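Local coordinates for pectate lyase/Amb allergen (Acidovorax citrulli, PDB 4HWV), which probably cleaves pectate, the de-esterified polygalacturonate of plant cell walls, as a calcium-binding lyase of polysaccharide lyase family 1, at residues G247-D251 with H252-S256; D437-A440 with A441-S445; D146-A149 with C150-L154; L53-L57 with Y58-A62. One frame throughout, in Å; residues are numbered along the deposited sequence. Where two conformers were deposited one is given.

Contact 1: residues G247-D251 with H252-S256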
loop_
_atom_site.group_PDB
_atom_site.type_symbol
_atom_site.label_atom_id
_atom_site.label_comp_id
_atom_site.label_asym_id
_atom_site.label_seq_id
_atom_site.Cartn_x
_atom_site.Cartn_y
_atom_site.Cartn_z
ATOM N N GLY A 247 -0.354 -5.636 -2.779
ATOM C CA GLY A 247 0.431 -4.966 -1.765
ATOM C C GLY A 247 -0.040 -3.541 -1.556
ATOM O O GLY A 247 -1.243 -3.273 -1.557
ATOM N N ASP A 248 0.909 -2.612 -1.414
ATOM C CA ASP A 248 0.550 -1.221 -1.152
ATOM C C ASP A 248 0.688 -0.336 -2.391
ATOM O O ASP A 248 0.787 0.878 -2.257
ATOM C CB ASP A 248 1.357 -0.656 0.033
ATOM C CG ASP A 248 2.805 -0.423 -0.318
ATOM O OD1 ASP A 248 3.284 -1.026 -1.312
ATOM O OD2 ASP A 248 3.477 0.367 0.392
ATOM N N ARG A 249 0.705 -0.934 -3.583
ATOM C CA ARG A 249 0.617 -0.164 -4.818
ATOM C C ARG A 249 -0.665 -0.532 -5.549
ATOM O O ARG A 249 -0.661 -1.289 -6.532
ATOM C CB ARG A 249 1.845 -0.383 -5.703
ATOM C CG ARG A 249 3.067 0.377 -5.185
ATOM C CD ARG A 249 4.259 0.329 -6.148
ATOM N NE ARG A 249 4.802 -1.019 -6.214
ATOM C CZ ARG A 249 5.938 -1.329 -6.833
ATOM N NH1 ARG A 249 6.646 -0.397 -7.485
ATOM N NH2 ARG A 249 6.378 -2.575 -6.768
ATOM N N HIS A 250 -1.780 -0.004 -5.061
ATOM C CA HIS A 250 -3.062 -0.249 -5.700
ATOM C C HIS A 250 -3.162 0.513 -7.010
ATOM O O HIS A 250 -2.592 1.606 -7.160
ATOM C CB HIS A 250 -4.204 0.181 -4.780
ATOM C CG HIS A 250 -4.374 -0.696 -3.585
ATOM N ND1 HIS A 250 -5.427 -0.561 -2.708
ATOM C CD2 HIS A 250 -3.645 -1.746 -3.138
ATOM C CE1 HIS A 250 -5.332 -1.480 -1.764
ATOM N NE2 HIS A 250 -4.262 -2.218 -2.005
ATOM N N ASP A 251 -3.931 -0.048 -7.938
ATOM C CA ASP A 251 -4.091 0.540 -9.268
ATOM C C ASP A 251 -4.592 1.975 -9.246
ATOM O O ASP A 251 -4.278 2.766 -10.134
ATOM C CB ASP A 251 -5.047 -0.299 -10.101
ATOM C CG ASP A 251 -4.514 -1.684 -10.381
ATOM O OD1 ASP A 251 -3.315 -1.936 -10.131
ATOM O OD2 ASP A 251 -5.312 -2.519 -10.847
ATOM N N HIS A 252 -5.369 2.291 -8.218
ATOM C CA HIS A 252 -5.906 3.635 -8.015
ATOM C C HIS A 252 -4.810 4.705 -8.002
ATOM O O HIS A 252 -5.073 5.870 -8.339
ATOM C CB HIS A 252 -6.711 3.635 -6.702
ATOM C CG HIS A 252 -7.599 4.820 -6.509
ATOM N ND1 HIS A 252 -7.193 5.949 -5.825
ATOM C CD2 HIS A 252 -8.885 5.043 -6.873
ATOM C CE1 HIS A 252 -8.187 6.820 -5.790
ATOM N NE2 HIS A 252 -9.228 6.290 -6.407
ATOM N N ALA A 253 -3.585 4.330 -7.630
ATOM C CA ALA A 253 -2.473 5.291 -7.569
ATOM C C ALA A 253 -1.923 5.673 -8.940
ATOM O O ALA A 253 -1.141 6.619 -9.049
ATOM C CB ALA A 253 -1.335 4.734 -6.724
ATOM N N PHE A 254 -2.308 4.927 -9.971
ATOM C CA PHE A 254 -1.718 5.079 -11.295
ATOM C C PHE A 254 -2.799 5.246 -12.366
ATOM O O PHE A 254 -3.006 4.379 -13.195
ATOM C CB PHE A 254 -0.819 3.877 -11.613
ATOM C CG PHE A 254 0.155 3.559 -10.517
ATOM C CD1 PHE A 254 1.318 4.305 -10.352
ATOM C CD2 PHE A 254 -0.097 2.509 -9.635
ATOM C CE1 PHE A 254 2.200 4.012 -9.317
ATOM C CE2 PHE A 254 0.780 2.221 -8.610
ATOM C CZ PHE A 254 1.932 2.966 -8.455
ATOM N N PRO A 255 -3.473 6.401 -12.361
ATOM C CA PRO A 255 -4.560 6.685 -13.307
ATOM C C PRO A 255 -4.030 6.997 -14.705
ATOM O O PRO A 255 -2.820 6.933 -14.944
ATOM C CB PRO A 255 -5.223 7.925 -12.701
ATOM C CG PRO A 255 -4.074 8.644 -12.052
ATOM C CD PRO A 255 -3.241 7.530 -11.435
ATOM N N SER A 256 -4.934 7.330 -15.620
ATOM C CA SER A 256 -4.544 7.670 -16.977
ATOM C C SER A 256 -3.560 8.816 -16.989
ATOM O O SER A 256 -3.680 9.759 -16.199
ATOM C CB SER A 256 -5.770 8.097 -17.787
ATOM O OG SER A 256 -5.368 8.387 -19.119
#
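Phe254 swings its ring back over the preceding turn, and its CE2 comes to 4.0 Å from Arg249 CB, which meets the ring at an edge, near its plane. The methyl group of Ala253 sits 3.8 Å above one face of the same ring, displaced toward the rim. With chi1 at -50°, CG of Phe254 lies beside its own backbone N and opposite its carbonyl carbon, which turns the ring back along 247-251 and brings CD2 to 3.6 Å from His250 O. Two backbone bonds close the short 3-10 turn beneath it: Ala253 N donates to His250 O at 2.9 Å, and Phe254 N to Asp251 O at 2.9 Å. Both donors stand well above the plane of the carbonyl they reach, by 41° and 51°, so neither lies on a lone pair. The polar ends leave the turn for other partners. Arg249 forms a salt bridge with Asp204, Asp251 takes hydrogen bonds from His277 and Gln275, and His252 bonds to Asp248 of the second subunit. The side chain of Asp251 lies about 9 Å from that of the calcium ligand Asp278. Two backbone bonds thus hold the turn, while its polar side chains tie it to the residues before Asp278 and to the second subunit.

Contact 2: residues D437-A440 with A441-S445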
loop_
_atom_site.group_PDB
_atom_site.type_symbol
_atom_site.label_atom_id
_atom_site.label_comp_id
_atom_site.label_asym_id
_atom_site.label_seq_id
_atom_site.Cartn_x
_atom_site.Cartn_y
_atom_site.Cartn_z
ATOM N N ASP A 437 -29.746 -17.173 -8.618
ATOM C CA ASP A 437 -29.664 -18.122 -9.721
ATOM C C ASP A 437 -28.684 -17.603 -10.770
ATOM O O ASP A 437 -29.062 -16.860 -11.672
ATOM C CB ASP A 437 -31.055 -18.328 -10.348
ATOM C CG ASP A 437 -31.077 -19.419 -11.411
ATOM O OD1 ASP A 437 -29.995 -19.853 -11.861
ATOM O OD2 ASP A 437 -32.197 -19.847 -11.780
ATOM N N LEU A 438 -27.425 -17.996 -10.672
ATOM C CA LEU A 438 -26.432 -17.479 -11.612
ATOM C C LEU A 438 -26.638 -18.048 -13.002
ATOM O O LEU A 438 -26.346 -17.389 -13.990
ATOM C CB LEU A 438 -24.998 -17.785 -11.147
ATOM C CG LEU A 438 -24.605 -17.218 -9.777
ATOM C CD1 LEU A 438 -23.155 -17.569 -9.451
ATOM C CD2 LEU A 438 -24.829 -15.698 -9.679
ATOM N N THR A 439 -27.137 -19.283 -13.083
ATOM C CA THR A 439 -27.345 -19.911 -14.385
ATOM C C THR A 439 -28.338 -19.113 -15.241
ATOM O O THR A 439 -28.124 -18.925 -16.433
ATOM C CB THR A 439 -27.793 -21.370 -14.233
ATOM O OG1 THR A 439 -26.786 -22.106 -13.531
ATOM C CG2 THR A 439 -28.017 -22.006 -15.592
ATOM N N ALA A 440 -29.408 -18.624 -14.622
ATOM C CA ALA A 440 -30.375 -17.796 -15.332
ATOM C C ALA A 440 -29.714 -16.527 -15.873
ATOM O O ALA A 440 -29.986 -16.101 -17.004
ATOM C CB ALA A 440 -31.564 -17.464 -14.430
ATOM N N ALA A 441 -28.836 -15.928 -15.076
ATOM C CA ALA A 441 -28.110 -14.747 -15.534
ATOM C C ALA A 441 -27.189 -15.082 -16.699
ATOM O O ALA A 441 -27.092 -14.330 -17.666
ATOM C CB ALA A 441 -27.332 -14.109 -14.398
ATOM N N VAL A 442 -26.524 -16.228 -16.619
ATOM C CA VAL A 442 -25.643 -16.641 -17.697
ATOM C C VAL A 442 -26.413 -16.833 -19.005
ATOM O O VAL A 442 -25.945 -16.424 -20.072
ATOM C CB VAL A 442 -24.824 -17.889 -17.298
ATOM C CG1 VAL A 442 -24.116 -18.519 -18.507
ATOM C CG2 VAL A 442 -23.829 -17.500 -16.203
ATOM N N ARG A 443 -27.605 -17.420 -18.912
ATOM C CA ARG A 443 -28.423 -17.646 -20.099
ATOM C C ARG A 443 -28.830 -16.327 -20.758
ATOM O O ARG A 443 -28.864 -16.235 -21.976
ATOM C CB ARG A 443 -29.666 -18.484 -19.767
ATOM C CG ARG A 443 -29.376 -19.914 -19.343
ATOM C CD ARG A 443 -30.631 -20.776 -19.433
ATOM N NE ARG A 443 -31.795 -20.109 -18.854
ATOM C CZ ARG A 443 -32.199 -20.249 -17.594
ATOM N NH1 ARG A 443 -31.538 -21.043 -16.761
ATOM N NH2 ARG A 443 -33.272 -19.594 -17.166
ATOM N N TRP A 444 -29.134 -15.305 -19.956
ATOM C CA TRP A 444 -29.468 -14.010 -20.538
ATOM C C TRP A 444 -28.222 -13.347 -21.114
ATOM O O TRP A 444 -28.306 -12.577 -22.075
ATOM C CB TRP A 444 -30.098 -13.097 -19.496
ATOM C CG TRP A 444 -31.554 -13.318 -19.316
ATOM C CD1 TRP A 444 -32.185 -13.730 -18.179
ATOM C CD2 TRP A 444 -32.580 -13.145 -20.306
ATOM N NE1 TRP A 444 -33.546 -13.804 -18.390
ATOM C CE2 TRP A 444 -33.814 -13.455 -19.688
ATOM C CE3 TRP A 444 -32.581 -12.741 -21.648
ATOM C CZ2 TRP A 444 -35.031 -13.389 -20.373
ATOM C CZ3 TRP A 444 -33.794 -12.678 -22.324
ATOM C CH2 TRP A 444 -34.998 -12.995 -21.682
ATOM N N SER A 445 -27.063 -13.598 -20.513
ATOM C CA SER A 445 -25.819 -13.038 -21.025
ATOM C C SER A 445 -25.469 -13.586 -22.414
ATOM O O SER A 445 -25.068 -12.835 -23.303
ATOM C CB SER A 445 -24.687 -13.304 -20.018
ATOM O OG SER A 445 -23.486 -12.681 -20.421
HETATM O O HOH W 1 -32.105 -21.648 -13.872
#
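Asp437 turns its carboxylate back over the start of helix 438-445, where OD1 accepts from Ala440 N at 3.1 Å with an angle of 162° at hydrogen. The amide approaches from above the carboxylate plane, 67° out of it. CG stands opposite the backbone N (chi1 -174°), which carries the carboxylate to that amide and makes Asp437 the N-cap of the helix. Bonds from Val442 N to Leu438 O, Arg443 N to Thr439 O and Trp444 N to Ala440 O carry the helix onward. Trp444 turns its ring so that CD1 comes to 3.4 Å from Ala440 O, which lies neither squarely over the ring nor at its edge. Arg443 was modelled in two positions, and what follows holds for one of them. There a face of the guanidinium lies on Ala440 CA, 3.6 Å from the plane and off toward the rim, and NH1 passes 3.8 Å from Thr439 CG2, the two side chains running at a slant to one another. A water in the guanidinium plane accepts from NH1 at 3.0 Å and donates to Asp437 OD2, bridging base and acid. On the buried side Leu438 and Val442 pack against Phe424 and Ala399 of neighbouring strands, while Thr439 OG1 hydrogen-bonds to Asp426.

Contact 3: residues D146-A149 with C150-L154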
loop_
_atom_site.group_PDB
_atom_site.type_symbol
_atom_site.label_atom_id
_atom_site.label_comp_id
_atom_site.label_asym_id
_atom_site.label_seq_id
_atom_site.Cartn_x
_atom_site.Cartn_y
_atom_site.Cartn_z
ATOM N N ASP A 146 10.829 0.287 -28.639
ATOM C CA ASP A 146 11.947 -0.657 -28.595
ATOM C C ASP A 146 12.776 -0.451 -27.324
ATOM O O ASP A 146 13.286 -1.413 -26.729
ATOM C CB ASP A 146 12.805 -0.517 -29.858
ATOM C CG ASP A 146 12.081 -1.000 -31.102
ATOM O OD1 ASP A 146 11.211 -1.885 -30.981
ATOM O OD2 ASP A 146 12.396 -0.514 -32.197
ATOM N N ALA A 147 12.924 0.805 -26.899
ATOM C CA ALA A 147 13.644 1.071 -25.662
ATOM C C ALA A 147 12.875 0.548 -24.439
ATOM O O ALA A 147 13.460 -0.103 -23.558
ATOM C CB ALA A 147 13.965 2.543 -25.526
ATOM N N ARG A 148 11.561 0.794 -24.403
ATOM C CA ARG A 148 10.733 0.220 -23.348
ATOM C C ARG A 148 10.880 -1.297 -23.332
ATOM O O ARG A 148 11.069 -1.895 -22.270
ATOM C CB ARG A 148 9.257 0.586 -23.525
ATOM C CG ARG A 148 8.387 0.050 -22.388
ATOM C CD ARG A 148 6.920 -0.122 -22.809
ATOM N NE ARG A 148 6.806 -1.120 -23.870
ATOM C CZ ARG A 148 6.878 -2.433 -23.669
ATOM N NH1 ARG A 148 6.986 -2.933 -22.436
ATOM N NH2 ARG A 148 6.824 -3.246 -24.708
ATOM N N ALA A 149 10.792 -1.922 -24.509
ATOM C CA ALA A 149 10.873 -3.376 -24.579
ATOM C C ALA A 149 12.210 -3.895 -24.040
ATOM O O ALA A 149 12.252 -4.942 -23.398
ATOM C CB ALA A 149 10.622 -3.868 -26.007
ATOM N N CYS A 150 13.300 -3.171 -24.291
ATOM C CA CYS A 150 14.614 -3.526 -23.735
ATOM C C CYS A 150 14.576 -3.548 -22.219
ATOM O O CYS A 150 15.087 -4.473 -21.594
ATOM C CB CYS A 150 15.678 -2.500 -24.144
ATOM S SG CYS A 150 16.280 -2.640 -25.832
ATOM N N ALA A 151 14.024 -2.491 -21.628
ATOM C CA ALA A 151 13.989 -2.393 -20.177
ATOM C C ALA A 151 13.069 -3.459 -19.590
ATOM O O ALA A 151 13.406 -4.087 -18.593
ATOM C CB ALA A 151 13.566 -0.987 -19.751
ATOM N N ALA A 152 11.927 -3.669 -20.230
ATOM C CA ALA A 152 10.952 -4.659 -19.760
ATOM C C ALA A 152 11.514 -6.065 -19.839
ATOM O O ALA A 152 11.201 -6.906 -19.001
ATOM C CB ALA A 152 9.662 -4.567 -20.580
ATOM N N GLU A 153 12.301 -6.335 -20.880
ATOM C CA GLU A 153 12.896 -7.653 -21.049
ATOM C C GLU A 153 13.868 -7.983 -19.922
ATOM O O GLU A 153 13.897 -9.114 -19.435
ATOM C CB GLU A 153 13.597 -7.768 -22.396
ATOM C CG GLU A 153 14.164 -9.157 -22.636
ATOM C CD GLU A 153 13.082 -10.191 -22.786
ATOM O OE1 GLU A 153 12.001 -9.874 -23.332
ATOM O OE2 GLU A 153 13.310 -11.326 -22.354
ATOM N N LEU A 154 14.671 -7.002 -19.511
ATOM C CA LEU A 154 15.556 -7.199 -18.363
ATOM C C LEU A 154 14.726 -7.406 -17.092
ATOM O O LEU A 154 15.004 -8.323 -16.332
ATOM C CB LEU A 154 16.547 -6.034 -18.217
ATOM C CG LEU A 154 17.517 -6.138 -17.027
ATOM C CD1 LEU A 154 18.303 -7.454 -17.063
ATOM C CD2 LEU A 154 18.466 -4.954 -16.987
#
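Ala152 N donates to Arg148 O at 2.8 Å, nearly straight at hydrogen (165°) and almost in line with the carbonyl bond. Its neighbours repeat the i to i+4 pattern with the donor more tilted: Glu153 N to Ala149 O at 2.9 Å, Cys150 N to Asp146 O at 3.0 Å and Ala151 N to Ala147 O at 3.1 Å. The guanidinium of Arg148 is the outer polar group. CG leaves opposite the backbone N (chi1 -177°), and a bend at chi3 (63°) brings NH1 alongside Ala152 CB at 3.6 Å, one turn further on. This guanidinium finds its polar partners outside the two segments, in a salt bridge from NH2 to Glu145 and a hydrogen bond from NH1 to Phe209 O. The four backbone bonds lie in the middle of the long helix 143-159, which the disulfide between Cys150 and Cys108 links covalently to helix 108-111. Cys150 SG, placed beside its own backbone N, lies 3.4 Å from Asp146 O, while CB of the same residue rests 3.3 Å from Ala147 O. The methyl of Ala152 sits in a similar way against the preceding turn, its CB 3.5 Å from Arg148 O. Helix 118-129 packs alongside, with Leu121 against Ala147 and Tyr125 against Arg148.

Contact 4: residues L53-L57 with Y58-A62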
loop_
_atom_site.group_PDB
_atom_site.type_symbol
_atom_site.label_atom_id
_atom_site.label_comp_id
_atom_site.label_asym_id
_atom_site.label_seq_id
_atom_site.Cartn_x
_atom_site.Cartn_y
_atom_site.Cartn_z
ATOM N N LEU A 53 16.700 -18.525 -2.925
ATOM C CA LEU A 53 15.529 -19.172 -3.519
ATOM C C LEU A 53 15.899 -19.819 -4.867
ATOM O O LEU A 53 15.572 -20.985 -5.126
ATOM C CB LEU A 53 14.415 -18.139 -3.709
ATOM C CG LEU A 53 13.204 -18.652 -4.489
ATOM C CD1 LEU A 53 12.486 -19.810 -3.805
ATOM C CD2 LEU A 53 12.228 -17.497 -4.683
ATOM N N ILE A 54 16.577 -19.062 -5.726
ATOM C CA ILE A 54 17.005 -19.597 -7.018
ATOM C C ILE A 54 17.946 -20.798 -6.854
ATOM O O ILE A 54 17.775 -21.813 -7.524
ATOM C CB ILE A 54 17.631 -18.494 -7.891
ATOM C CG1 ILE A 54 16.544 -17.511 -8.319
ATOM C CG2 ILE A 54 18.356 -19.093 -9.113
ATOM C CD1 ILE A 54 17.092 -16.180 -8.827
ATOM N N GLN A 55 18.934 -20.712 -5.957
ATOM C CA GLN A 55 19.823 -21.857 -5.795
ATOM C C GLN A 55 19.059 -23.101 -5.326
ATOM O O GLN A 55 19.358 -24.223 -5.742
ATOM C CB GLN A 55 20.984 -21.562 -4.837
ATOM C CG GLN A 55 21.994 -20.538 -5.353
ATOM C CD GLN A 55 22.661 -20.904 -6.677
ATOM O OE1 GLN A 55 22.531 -22.021 -7.196
ATOM N NE2 GLN A 55 23.376 -19.936 -7.241
ATOM N N ALA A 56 18.068 -22.926 -4.461
ATOM C CA ALA A 56 17.276 -24.071 -4.017
ATOM C C ALA A 56 16.514 -24.685 -5.195
ATOM O O ALA A 56 16.492 -25.910 -5.392
ATOM C CB ALA A 56 16.335 -23.664 -2.893
ATOM N N LEU A 57 15.907 -23.830 -6.008
ATOM C CA LEU A 57 15.153 -24.311 -7.167
ATOM C C LEU A 57 16.048 -24.989 -8.201
ATOM O O LEU A 57 15.598 -25.874 -8.939
ATOM C CB LEU A 57 14.398 -23.144 -7.817
ATOM C CG LEU A 57 13.271 -22.537 -6.974
ATOM C CD1 LEU A 57 12.835 -21.213 -7.552
ATOM C CD2 LEU A 57 12.070 -23.470 -6.857
ATOM N N TYR A 58 17.310 -24.560 -8.250
ATOM C CA TYR A 58 18.261 -25.036 -9.252
ATOM C C TYR A 58 19.258 -26.050 -8.673
ATOM O O TYR A 58 20.226 -26.426 -9.331
ATOM C CB TYR A 58 19.017 -23.847 -9.875
ATOM C CG TYR A 58 18.224 -23.077 -10.920
ATOM C CD1 TYR A 58 17.070 -22.371 -10.577
ATOM C CD2 TYR A 58 18.635 -23.052 -12.250
ATOM C CE1 TYR A 58 16.342 -21.676 -11.527
ATOM C CE2 TYR A 58 17.919 -22.338 -13.210
ATOM C CZ TYR A 58 16.767 -21.658 -12.838
ATOM O OH TYR A 58 16.027 -20.949 -13.753
ATOM N N GLY A 59 19.028 -26.512 -7.446
ATOM C CA GLY A 59 19.930 -27.481 -6.840
ATOM C C GLY A 59 21.373 -27.020 -6.842
ATOM O O GLY A 59 22.299 -27.797 -7.107
ATOM N N ASN A 60 21.556 -25.732 -6.572
ATOM C CA ASN A 60 22.873 -25.119 -6.468
ATOM C C ASN A 60 23.658 -25.119 -7.779
ATOM O O ASN A 60 24.879 -24.995 -7.772
ATOM C CB ASN A 60 23.677 -25.745 -5.312
ATOM C CG ASN A 60 23.172 -25.278 -3.990
ATOM O OD1 ASN A 60 23.270 -24.098 -3.686
ATOM N ND2 ASN A 60 22.602 -26.185 -3.198
ATOM N N THR A 61 22.943 -25.191 -8.902
ATOM C CA THR A 61 23.607 -25.111 -10.198
ATOM C C THR A 61 23.447 -23.742 -10.858
ATOM O O THR A 61 23.951 -23.533 -11.950
ATOM C CB THR A 61 23.089 -26.162 -11.198
ATOM O OG1 THR A 61 21.761 -25.802 -11.608
ATOM C CG2 THR A 61 23.117 -27.575 -10.605
ATOM N N ALA A 62 22.741 -22.812 -10.220
ATOM C CA ALA A 62 22.494 -21.521 -10.863
ATOM C C ALA A 62 23.728 -20.635 -10.856
ATOM O O ALA A 62 24.498 -20.638 -9.896
ATOM C CB ALA A 62 21.338 -20.792 -10.197
#
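The side-chain amide of Gln55 lies nearly parallel to that of Asn60, their planes 10° apart, though the two side chains cross at about a right angle and meet through Gln55 CB and Asn60 OD1 at 3.6 Å. The Gln55 amide spends both polar atoms on one residue: NE2 donates to Ala62 O at 3.0 Å, standing 49° out of that carbonyl's plane, and OE1 accepts from Ala62 N at 3.1 Å. This pair of bonds fixes the rotation of the amide; the bend at chi2 (-58°) brings it back to Ala62. Tyr58 CD1 comes to 3.2 Å from Ile54 O, which lies neither over the ring's face nor at its edge, and the Ile54 side chain runs beside that of Tyr58 in the same direction. Ile54 CG2 touches both Tyr58 CD1, at 3.8 Å, and Ala62 CB, at 3.6 Å, joining an apolar patch that Val70 extends. In the backbone, Asn60 N donates to Gln55 O at 2.8 Å, and Gly59 N makes a weak bond to Ala56 O. Thr61 N and OG1 both donate to Tyr58 O. The two backbone bonds, with Gly59 at positive phi as C-prime residue, form the Schellman motif that ends helix 50-57, overlapped by the type I' turn 58-61 and clasped by Gln55.

How the contacts relate
Along the chain the order is contact 4, contact 3, contact 1, contact 2, and no two touch. Contacts 2 and 4 lie on opposite sides of the chain's centre, with centres about 48 Å apart; they decorate the parallel beta-helix of the pectate lyase family at its two ends, helix 50-57 packing on strands 79-83 and 160-163 and helix 438-445 on strands 399-401 and 423-427. Contacts 1 and 3 have centres about 22 Å apart: one in the loop after strand 243-245, the other on helix 143-159. Contact 1 alone approaches the calcium site and touches the second subunit. Contact 3 includes one half of a disulfide, whereas contacts 2 and 4 are structural packing.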